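Local coordinates for protein polysaccharide deacetylase (Streptococcus pyogenes, PDB 6DQ3) that removes N-acetyl groups from the linkage unit that joins streptococcal rhamnopolysaccharides to the cell wall, as a zinc-containing member of carbohydrate esterase family 4, at residues A[145-156]-A[180-190]. Residues are numbered along the deposited sequence; the frame is centred on the assembly and turned at random.
Sequences PDVQTTEMKDSK and TTLQIAARLNY
Ile-184 enters helix 145-156 as a knob, its side chain seated in the hole formed by Pro-145, Gln-148, Thr-149 and Met-152. Ile-184 CD1 lies 3.5 Å from Pro-145 O, while the other branch, Ile-184 CG2, meets the Met-152 methyl CE at 3.6 Å. A bend at the last torsion of Met-152 (chi3 -88°) turns that methyl toward Ile-184 and leaves SD beside Ala-185 CB. One turn further on, Leu-188 divides its methyls: CD1 rests 3.7 Å from Met-152 CB, and CD2 lies against Lys-153 CB. Polar contacts flank this apolar row. Gln-148 OE1 and Thr-181 OG1 approach to 2.6 Å, although the hydroxyl also has Asn-178 as a partner. Tyr-190 OH donates to Met-152 O at 2.7 Å, in the carbonyl plane of Met-152. This main-chain oxygen holds the hydroxyl end of the ring. Lys-156 runs past this ring in the opposite direction, CD over one face near the rim, before its ammonium pairs with Asp-160. The tyrosine is delivered by a Schellman motif, in which Asn-189 adopts positive phi and Tyr-190 N bonds Ala-185 O at 3.1 Å. Ile-170 of strand 169-171 touches both Met-152 and Tyr-190. Segments 145-156 and 180-187 cross at -45°, with Ile-184 the single knob, in a helix-strand-helix unit of the distorted (beta/alpha) barrel (NodB-type domain) of family 4 deacetylases.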
loop_
_atom_site.group_PDB
_atom_site.type_symbol
_atom_site.label_atom_id
_atom_site.label_comp_id
_atom_site.label_asym_id
_atom_site.label_seq_id
_atom_site.Cartn_x
_atom_site.Cartn_y
_atom_site.Cartn_z
ATOM N N PRO A 145 18.975 1.463 -15.888
ATOM C CA PRO A 145 17.981 2.549 -15.984
ATOM C C PRO A 145 16.872 2.269 -16.983
ATOM O O PRO A 145 15.706 2.567 -16.702
ATOM C CB PRO A 145 18.829 3.762 -16.397
ATOM C CG PRO A 145 20.196 3.466 -15.833
ATOM C CD PRO A 145 20.363 1.965 -15.969
ATOM N N ASP A 146 17.199 1.703 -18.146
ATOM C CA ASP A 146 16.163 1.409 -19.133
ATOM C C ASP A 146 15.162 0.388 -18.598
ATOM O O ASP A 146 13.959 0.488 -18.871
ATOM C CB ASP A 146 16.788 0.902 -20.432
ATOM C CG ASP A 146 17.449 2.001 -21.228
ATOM O OD1 ASP A 146 17.291 3.187 -20.870
ATOM O OD2 ASP A 146 18.129 1.676 -22.221
ATOM N N VAL A 147 15.637 -0.607 -17.843
ATOM C CA VAL A 147 14.739 -1.643 -17.343
ATOM C C VAL A 147 13.882 -1.103 -16.203
ATOM O O VAL A 147 12.683 -1.400 -16.117
ATOM C CB VAL A 147 15.536 -2.889 -16.918
ATOM C CG1 VAL A 147 14.621 -3.899 -16.244
ATOM C CG2 VAL A 147 16.222 -3.520 -18.126
ATOM N N GLN A 148 14.476 -0.307 -15.307
ATOM C CA GLN A 148 13.681 0.333 -14.266
ATOM C C GLN A 148 12.580 1.187 -14.878
ATOM O O GLN A 148 11.443 1.197 -14.386
ATOM C CB GLN A 148 14.560 1.192 -13.359
ATOM C CG GLN A 148 15.556 0.436 -12.515
ATOM C CD GLN A 148 16.064 1.266 -11.353
ATOM O OE1 GLN A 148 15.283 1.741 -10.527
ATOM N NE2 GLN A 148 17.376 1.457 -11.289
ATOM N N THR A 149 12.896 1.918 -15.948
ATOM C CA THR A 149 11.883 2.725 -16.614
ATOM C C THR A 149 10.750 1.844 -17.133
ATOM O O THR A 149 9.571 2.115 -16.877
ATOM C CB THR A 149 12.521 3.534 -17.746
ATOM O OG1 THR A 149 13.603 4.324 -17.230
ATOM C CG2 THR A 149 11.502 4.458 -18.389
ATOM N N THR A 150 11.089 0.761 -17.837
ATOM C CA THR A 150 10.064 -0.137 -18.365
ATOM C C THR A 150 9.208 -0.718 -17.245
ATOM O O THR A 150 7.975 -0.715 -17.326
ATOM C CB THR A 150 10.721 -1.258 -19.176
ATOM O OG1 THR A 150 11.469 -0.692 -20.260
ATOM C CG2 THR A 150 9.677 -2.227 -19.732
ATOM N N GLU A 151 9.846 -1.215 -16.183
ATOM C CA GLU A 151 9.108 -1.868 -15.106
ATOM C C GLU A 151 8.153 -0.904 -14.414
ATOM O O GLU A 151 7.055 -1.294 -13.999
ATOM C CB GLU A 151 10.084 -2.461 -14.093
ATOM C CG GLU A 151 10.750 -3.744 -14.551
ATOM C CD GLU A 151 9.802 -4.930 -14.527
ATOM O OE1 GLU A 151 8.734 -4.845 -13.882
ATOM O OE2 GLU A 151 10.128 -5.955 -15.155
ATOM N N MET A 152 8.552 0.356 -14.269
ATOM C CA MET A 152 7.723 1.338 -13.588
ATOM C C MET A 152 6.744 2.025 -14.528
ATOM O O MET A 152 5.688 2.488 -14.080
ATOM C CB MET A 152 8.608 2.391 -12.913
ATOM C CG MET A 152 9.325 1.885 -11.662
ATOM S SD MET A 152 10.165 3.202 -10.753
ATOM C CE MET A 152 11.765 3.213 -11.572
ATOM N N LYS A 153 7.072 2.101 -15.817
ATOM C CA LYS A 153 6.235 2.797 -16.786
ATOM C C LYS A 153 5.153 1.897 -17.371
ATOM O O LYS A 153 3.987 2.296 -17.445
ATOM C CB LYS A 153 7.092 3.351 -17.930
ATOM C CG LYS A 153 6.289 3.977 -19.067
ATOM C CD LYS A 153 7.201 4.459 -20.188
ATOM C CE LYS A 153 6.495 5.440 -21.117
ATOM N NZ LYS A 153 5.230 4.890 -21.673
ATOM N N ASP A 154 5.534 0.700 -17.824
ATOM C CA ASP A 154 4.577 -0.174 -18.492
ATOM C C ASP A 154 3.467 -0.607 -17.544
ATOM O O ASP A 154 2.330 -0.822 -17.975
ATOM C CB ASP A 154 5.285 -1.406 -19.059
ATOM C CG ASP A 154 6.106 -1.102 -20.298
ATOM O OD1 ASP A 154 6.095 0.053 -20.776
ATOM O OD2 ASP A 154 6.766 -2.037 -20.796
ATOM N N SER A 155 3.788 -0.763 -16.259
ATOM C CA SER A 155 2.782 -1.144 -15.275
ATOM C C SER A 155 1.829 0.010 -14.988
ATOM O O SER A 155 0.621 -0.200 -14.856
ATOM C CB SER A 155 3.470 -1.610 -13.995
ATOM O OG SER A 155 4.438 -0.666 -13.572
ATOM N N LYS A 156 2.355 1.234 -14.892
ATOM C CA LYS A 156 1.492 2.400 -14.737
ATOM C C LYS A 156 0.567 2.549 -15.936
ATOM O O LYS A 156 -0.632 2.810 -15.784
ATOM C CB LYS A 156 2.334 3.665 -14.555
ATOM C CG LYS A 156 1.532 4.963 -14.680
ATOM C CD LYS A 156 2.320 6.165 -14.173
ATOM C CE LYS A 156 1.730 7.487 -14.653
ATOM N NZ LYS A 156 0.304 7.670 -14.278
ATOM N N THR A 180 18.808 6.341 -8.918
ATOM C CA THR A 180 18.227 6.205 -10.251
ATOM C C THR A 180 16.739 5.869 -10.183
ATOM O O THR A 180 15.932 6.443 -10.926
ATOM C CB THR A 180 18.996 5.135 -11.035
ATOM O OG1 THR A 180 20.300 5.631 -11.373
ATOM C CG2 THR A 180 18.252 4.749 -12.299
ATOM N N THR A 181 16.357 4.932 -9.311
ATOM C CA THR A 181 14.940 4.601 -9.159
ATOM C C THR A 181 14.111 5.858 -8.913
ATOM O O THR A 181 13.072 6.072 -9.548
ATOM C CB THR A 181 14.738 3.616 -8.001
ATOM O OG1 THR A 181 15.655 2.522 -8.110
ATOM C CG2 THR A 181 13.302 3.078 -7.983
ATOM N N LEU A 182 14.554 6.700 -7.977
ATOM C CA LEU A 182 13.755 7.855 -7.584
ATOM C C LEU A 182 13.739 8.919 -8.671
ATOM O O LEU A 182 12.718 9.585 -8.879
ATOM C CB LEU A 182 14.292 8.431 -6.280
ATOM C CG LEU A 182 14.386 7.424 -5.135
ATOM C CD1 LEU A 182 15.088 8.076 -3.946
ATOM C CD2 LEU A 182 13.015 6.892 -4.748
ATOM N N GLN A 183 14.861 9.104 -9.371
ATOM C CA GLN A 183 14.876 10.046 -10.483
ATOM C C GLN A 183 13.910 9.598 -11.573
ATOM O O GLN A 183 13.156 10.410 -12.119
ATOM C CB GLN A 183 16.300 10.190 -11.033
ATOM C CG GLN A 183 17.309 10.771 -10.031
ATOM C CD GLN A 183 18.761 10.468 -10.387
ATOM O OE1 GLN A 183 19.049 9.836 -11.401
ATOM N NE2 GLN A 183 19.679 10.923 -9.545
ATOM N N ILE A 184 13.894 8.299 -11.879
ATOM C CA ILE A 184 13.015 7.791 -12.927
ATOM C C ILE A 184 11.554 7.908 -12.501
ATOM O O ILE A 184 10.702 8.363 -13.274
ATOM C CB ILE A 184 13.384 6.335 -13.271
ATOM C CG1 ILE A 184 14.744 6.282 -13.975
ATOM C CG2 ILE A 184 12.303 5.707 -14.137
ATOM C CD1 ILE A 184 15.297 4.878 -14.160
ATOM N N ALA A 185 11.241 7.492 -11.273
ATOM C CA ALA A 185 9.866 7.582 -10.795
ATOM C C ALA A 185 9.337 9.003 -10.936
ATOM O O ALA A 185 8.189 9.211 -11.342
ATOM C CB ALA A 185 9.780 7.114 -9.343
ATOM N N ALA A 186 10.172 9.998 -10.627
ATOM C CA ALA A 186 9.750 11.388 -10.765
ATOM C C ALA A 186 9.465 11.737 -12.219
ATOM O O ALA A 186 8.457 12.388 -12.524
ATOM C CB ALA A 186 10.824 12.315 -10.192
ATOM N N ARG A 187 10.338 11.305 -13.137
ATOM C CA ARG A 187 10.161 11.634 -14.548
ATOM C C ARG A 187 8.939 10.947 -15.139
ATOM O O ARG A 187 8.368 11.436 -16.122
ATOM C CB ARG A 187 11.407 11.244 -15.345
ATOM C CG ARG A 187 12.584 12.187 -15.178
ATOM C CD ARG A 187 13.625 11.988 -16.277
ATOM N NE ARG A 187 14.190 10.642 -16.275
ATOM C CZ ARG A 187 15.301 10.297 -15.630
ATOM N NH1 ARG A 187 15.975 11.198 -14.928
ATOM N NH2 ARG A 187 15.737 9.046 -15.688
ATOM N N LEU A 188 8.538 9.814 -14.573
ATOM C CA LEU A 188 7.341 9.104 -15.000
ATOM C C LEU A 188 6.075 9.647 -14.348
ATOM O O LEU A 188 5.016 9.032 -14.488
ATOM C CB LEU A 188 7.483 7.615 -14.690
ATOM C CG LEU A 188 8.601 6.873 -15.419
ATOM C CD1 LEU A 188 8.694 5.439 -14.945
ATOM C CD2 LEU A 188 8.360 6.935 -16.922
ATOM N N ASN A 189 6.173 10.764 -13.631
ATOM C CA ASN A 189 5.034 11.474 -13.058
ATOM C C ASN A 189 4.393 10.736 -11.889
ATOM O O ASN A 189 3.211 10.948 -11.597
ATOM C CB ASN A 189 3.990 11.781 -14.140
ATOM C CG ASN A 189 4.488 12.809 -15.164
ATOM O OD1 ASN A 189 4.387 12.602 -16.376
ATOM N ND2 ASN A 189 5.032 13.917 -14.672
ATOM N N TYR A 190 5.142 9.871 -11.208
ATOM C CA TYR A 190 4.723 9.412 -9.894
ATOM C C TYR A 190 4.807 10.556 -8.893
ATOM O O TYR A 190 5.741 11.358 -8.923
ATOM C CB TYR A 190 5.600 8.260 -9.423
ATOM C CG TYR A 190 5.285 6.949 -10.085
ATOM C CD1 TYR A 190 4.189 6.199 -9.684
ATOM C CD2 TYR A 190 6.082 6.458 -11.102
ATOM C CE1 TYR A 190 3.899 4.994 -10.283
ATOM C CE2 TYR A 190 5.802 5.266 -11.707
ATOM C CZ TYR A 190 4.706 4.531 -11.293
ATOM O OH TYR A 190 4.418 3.332 -11.893
HETATM O O HOH W 1 13.903 7.151 -17.761
#